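Local atomic coordinates of sesquisabinene B synthase 2 (Santalum album, PDB entry 6A2A), a protein that probably converts farnesyl diphosphate into the sesquiterpene sesquisabinene B, using divalent magnesium or manganese ions as cofactor. Residues L126-M131 against I136-D141; S264-G269 against E305-A310. All coordinates share one frame; numbering follows the deposited sequence.

Contact 1: residues L126-M131 against I136-D141; sequences LRFRIM and IFVPQD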
# COMPACT_ATOMS: atom_id res chain seq x y z
N LEU A 126 19.99 34.53 -25.16
CA LEU A 126 19.18 33.35 -25.36
C LEU A 126 20.02 32.22 -25.99
O LEU A 126 19.98 31.07 -25.56
CB LEU A 126 17.94 33.66 -26.19
CG LEU A 126 16.97 32.50 -26.36
CD1 LEU A 126 16.37 32.07 -25.01
CD2 LEU A 126 15.85 32.83 -27.30
N ARG A 127 20.79 32.53 -27.02
CA ARG A 127 21.58 31.50 -27.64
C ARG A 127 22.59 30.92 -26.63
O ARG A 127 22.75 29.70 -26.57
CB ARG A 127 22.32 32.10 -28.85
CG ARG A 127 23.11 31.09 -29.65
CD ARG A 127 23.88 31.79 -30.77
NE ARG A 127 24.82 30.84 -31.38
CZ ARG A 127 26.09 30.73 -31.04
NH1 ARG A 127 26.59 31.40 -30.02
NH2 ARG A 127 26.87 29.94 -31.76
N PHE A 128 23.28 31.79 -25.91
CA PHE A 128 24.23 31.40 -24.90
C PHE A 128 23.57 30.43 -23.92
O PHE A 128 24.11 29.33 -23.59
CB PHE A 128 24.78 32.61 -24.16
CG PHE A 128 25.68 32.30 -22.98
CD1 PHE A 128 25.15 32.05 -21.72
CD2 PHE A 128 27.06 32.21 -23.13
CE1 PHE A 128 25.97 31.76 -20.65
CE2 PHE A 128 27.88 31.90 -22.06
CZ PHE A 128 27.33 31.68 -20.81
N ARG A 129 22.38 30.81 -23.48
CA ARG A 129 21.72 29.97 -22.45
C ARG A 129 21.25 28.63 -23.01
O ARG A 129 21.49 27.59 -22.35
CB ARG A 129 20.56 30.72 -21.79
CG ARG A 129 19.76 29.83 -20.84
CD ARG A 129 18.87 30.65 -19.90
NE ARG A 129 17.79 31.33 -20.62
CZ ARG A 129 16.70 30.79 -21.09
NH1 ARG A 129 16.46 29.49 -20.95
NH2 ARG A 129 15.80 31.56 -21.72
N ILE A 130 20.54 28.60 -24.14
CA ILE A 130 19.97 27.41 -24.67
C ILE A 130 21.09 26.44 -25.04
O ILE A 130 20.95 25.24 -24.87
CB ILE A 130 19.05 27.66 -25.88
CG1 ILE A 130 17.91 28.64 -25.57
CG2 ILE A 130 18.51 26.36 -26.41
CD1 ILE A 130 16.82 28.05 -24.72
N MET A 131 22.13 26.98 -25.67
CA MET A 131 23.32 26.13 -26.00
C MET A 131 23.87 25.46 -24.72
O MET A 131 23.99 24.21 -24.68
CB MET A 131 24.39 26.96 -26.68
CG MET A 131 24.02 27.42 -28.09
SD MET A 131 23.59 26.13 -29.22
CE MET A 131 22.72 27.05 -30.49
N ILE A 136 26.30 22.39 -25.08
CA ILE A 136 27.05 22.97 -26.21
C ILE A 136 27.67 24.27 -25.71
O ILE A 136 26.96 25.24 -25.35
CB ILE A 136 26.13 23.13 -27.44
CG1 ILE A 136 25.68 21.80 -28.01
CG2 ILE A 136 26.80 23.98 -28.50
CD1 ILE A 136 24.43 21.88 -28.84
N PHE A 137 29.00 24.29 -25.61
CA PHE A 137 29.68 25.35 -24.99
C PHE A 137 29.63 26.62 -25.85
O PHE A 137 29.73 26.55 -27.07
CB PHE A 137 31.16 25.00 -24.80
CG PHE A 137 31.90 26.02 -24.00
CD1 PHE A 137 31.69 26.11 -22.63
CD2 PHE A 137 32.75 26.94 -24.59
CE1 PHE A 137 32.34 27.07 -21.88
CE2 PHE A 137 33.40 27.90 -23.83
CZ PHE A 137 33.20 27.96 -22.47
N VAL A 138 29.47 27.75 -25.17
CA VAL A 138 29.53 29.08 -25.75
C VAL A 138 30.35 29.86 -24.76
O VAL A 138 30.06 29.76 -23.59
CB VAL A 138 28.15 29.74 -25.95
CG1 VAL A 138 28.30 31.14 -26.50
CG2 VAL A 138 27.26 28.93 -26.85
N PRO A 139 31.37 30.59 -25.20
CA PRO A 139 32.23 31.33 -24.33
C PRO A 139 31.57 32.60 -23.77
O PRO A 139 30.70 33.18 -24.43
CB PRO A 139 33.45 31.73 -25.17
CG PRO A 139 32.95 31.68 -26.56
CD PRO A 139 31.84 30.67 -26.59
N GLN A 140 31.99 33.00 -22.60
CA GLN A 140 31.47 34.21 -21.97
C GLN A 140 31.87 35.43 -22.82
O GLN A 140 31.28 36.48 -22.71
CB GLN A 140 31.98 34.46 -20.56
CG GLN A 140 33.48 34.67 -20.43
CD GLN A 140 33.93 35.23 -19.11
OE1 GLN A 140 33.14 35.54 -18.21
NE2 GLN A 140 35.23 35.40 -18.97
N ASP A 141 32.94 35.29 -23.62
CA ASP A 141 33.40 36.36 -24.52
C ASP A 141 32.34 36.90 -25.49
O ASP A 141 32.48 38.04 -25.99
CB ASP A 141 34.59 35.79 -25.34
CG ASP A 141 35.71 35.24 -24.43
OD1 ASP A 141 35.51 34.16 -23.76
OD2 ASP A 141 36.79 35.88 -24.40
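In the helical N-terminal domain of this terpene synthase, the chain leaving helix 121-133 doubles back along that helix, and Val138 packs its two methyls among Arg127, Phe128 and Met131. A backbone bond fastens the turn: Ile136 N donates to Met131 O at 3.0 Å, fairly straight at 159°. Val138, a small branched residue, fits between two larger side chains. Its CG2 presses on Met131 CB at 3.5 Å, tighter than usual for two carbons, while CG1, anti to the backbone N (chi1 178°), meets Phe128 CD2 at 3.7 Å and lies 3.9 Å from Arg127 NH1. The ring of Phe128 reaches farther along the loop, its CE2 coming within 3.4 Å of Val138 O and having Pro139 O near the ring plane, at the edge. Met131, its flexible chain bent at chi2 (-56°), brings SD to 3.9 Å from Ile136 CG2. Arg132 donates to Val138 O, a second polar tie from helix to loop. Beyond the pair, Met131 and Ile136 touch helix 98-110, Phe128 rests on Ala169 of helix 160-170 and meets Phe143 edge-to-face, and the Gln140 amide hydrogen-bonds to Asp178 and to the backbone N of Ile179 at the start of helix 178-192.

Contact 2: residues S264-G269 against E305-A310; sequences SRWWVG and EAKVGA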
# COMPACT_ATOMS: atom_id res chain seq x y z
N SER A 264 -1.41 8.99 0.50
CA SER A 264 -2.30 9.38 1.60
C SER A 264 -2.78 8.13 2.31
O SER A 264 -2.78 8.04 3.56
CB SER A 264 -3.48 10.17 1.10
OG SER A 264 -3.06 11.46 0.72
N ARG A 265 -3.21 7.14 1.51
CA ARG A 265 -3.65 5.87 2.13
C ARG A 265 -2.50 5.22 2.91
O ARG A 265 -2.71 4.74 4.03
CB ARG A 265 -4.26 4.95 1.07
CG ARG A 265 -5.62 5.43 0.59
CD ARG A 265 -6.35 4.47 -0.34
NE ARG A 265 -5.72 4.39 -1.65
CZ ARG A 265 -6.01 5.19 -2.67
NH1 ARG A 265 -6.99 6.07 -2.56
NH2 ARG A 265 -5.31 5.12 -3.78
N TRP A 266 -1.29 5.19 2.36
CA TRP A 266 -0.13 4.67 3.04
C TRP A 266 0.09 5.43 4.37
O TRP A 266 0.37 4.81 5.39
CB TRP A 266 1.12 4.79 2.15
CG TRP A 266 2.41 4.59 2.88
CD1 TRP A 266 2.96 3.41 3.30
CD2 TRP A 266 3.34 5.64 3.28
NE1 TRP A 266 4.14 3.64 3.96
CE2 TRP A 266 4.40 5.00 3.95
CE3 TRP A 266 3.35 7.03 3.14
CZ2 TRP A 266 5.48 5.71 4.49
CZ3 TRP A 266 4.43 7.72 3.66
CH2 TRP A 266 5.49 7.07 4.29
N TRP A 267 0.11 6.75 4.25
CA TRP A 267 0.39 7.63 5.43
C TRP A 267 -0.64 7.40 6.53
O TRP A 267 -0.27 7.19 7.66
CB TRP A 267 0.44 9.07 4.96
CG TRP A 267 0.84 10.08 5.99
CD1 TRP A 267 0.09 11.10 6.46
CD2 TRP A 267 2.13 10.20 6.62
NE1 TRP A 267 0.82 11.86 7.33
CE2 TRP A 267 2.06 11.32 7.48
CE3 TRP A 267 3.30 9.46 6.55
CZ2 TRP A 267 3.15 11.77 8.21
CZ3 TRP A 267 4.40 9.90 7.28
CH2 TRP A 267 4.32 11.04 8.10
N VAL A 268 -1.93 7.39 6.19
CA VAL A 268 -2.93 7.13 7.21
C VAL A 268 -2.71 5.71 7.78
O VAL A 268 -2.90 5.48 9.01
CB VAL A 268 -4.34 7.37 6.61
CG1 VAL A 268 -5.43 6.84 7.54
CG2 VAL A 268 -4.56 8.85 6.32
N GLY A 269 -2.32 4.74 6.95
CA GLY A 269 -2.00 3.40 7.41
C GLY A 269 -0.84 3.33 8.39
O GLY A 269 -0.80 2.47 9.27
N GLU A 305 10.33 8.39 -3.08
CA GLU A 305 11.09 9.54 -2.57
C GLU A 305 10.19 10.36 -1.63
O GLU A 305 10.64 10.92 -0.67
CB GLU A 305 11.60 10.44 -3.71
CG GLU A 305 12.65 9.80 -4.62
CD GLU A 305 13.97 9.53 -3.95
OE1 GLU A 305 14.56 10.46 -3.39
OE2 GLU A 305 14.42 8.38 -3.99
N ALA A 306 8.91 10.47 -1.98
CA ALA A 306 7.92 11.20 -1.18
C ALA A 306 7.77 10.51 0.18
O ALA A 306 7.68 11.20 1.22
CB ALA A 306 6.60 11.28 -1.93
N LYS A 307 7.78 9.19 0.22
CA LYS A 307 7.69 8.49 1.52
C LYS A 307 8.92 8.80 2.38
O LYS A 307 8.79 9.16 3.56
CB LYS A 307 7.60 6.98 1.35
CG LYS A 307 6.32 6.45 0.71
CD LYS A 307 6.32 4.94 0.69
CE LYS A 307 5.01 4.35 0.20
NZ LYS A 307 5.11 2.86 0.24
N VAL A 308 10.11 8.70 1.79
CA VAL A 308 11.33 9.05 2.54
C VAL A 308 11.25 10.50 3.05
O VAL A 308 11.55 10.79 4.24
CB VAL A 308 12.58 8.80 1.69
CG1 VAL A 308 13.86 9.15 2.42
CG2 VAL A 308 12.62 7.35 1.26
N GLY A 309 10.83 11.45 2.19
CA GLY A 309 10.75 12.85 2.61
C GLY A 309 9.76 13.09 3.75
O GLY A 309 10.06 13.85 4.68
N ALA A 310 8.60 12.41 3.73
CA ALA A 310 7.66 12.49 4.83
C ALA A 310 8.28 11.93 6.12
O ALA A 310 8.09 12.54 7.20
CB ALA A 310 6.40 11.77 4.48
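Trp266 lays one face of its indole against the whole aliphatic length of Lys307, joining helix 239-270 to helix 299-321. The lysine begins over the six-membered ring, where CB is 3.6 Å from Trp266 CH2, and runs across to the five-membered ring. There Lys307 CE makes a CH-pi contact 3.6 Å from the centroid, only 5° off the normal, and Lys307 NZ makes a cation-pi contact at 4.0 Å from the same Trp266 centroid. All torsions beyond CG are close to 180°, and this straight chain keeps every methylene near the ring. The next residue, Trp267, brings CZ3 to 3.9 Å from Ala310 CB, three residues on from Lys307; the small methyl lets the bulky indole come close. Leu282 of helix 281-292 touches both tryptophans. Replacing Trp266 with an alanine would probably open a gap beside Lys307 and leave its ammonium without an aromatic face. Helix 299-321 belongs to the terpene synthase metal-binding domain and carries the magnesium-binding Asp316 and Asp320, although no metal is bound here; Ala310 stands about 11 Å, side chain to side chain, from Asp316. The chemistry implies that dispersion and cation-pi attraction hold a partly exposed lysine at this helix interface, with no counter-charge from the facing segment.

Contacts 1 and 2 lie on opposite sides of the chain's centre, their centres 42 Å apart, and share no helix. Both are only partly buried, yet they differ in scale: contact 1 is local, a helix and the loop that follows it, whereas contact 2 brings together two segments 35 residues apart, on different helices. Their chemistry follows from this. The returning loop of 136-141 has backbone groups not committed to a helix, and one of them bonds to the end of 126-131, with aliphatic, aromatic and sulfur packing filling in. The helices of contact 2 use their backbone bonds internally, leaving side chains to join them, through one indole face, lysine methylenes, a methyl and a charge.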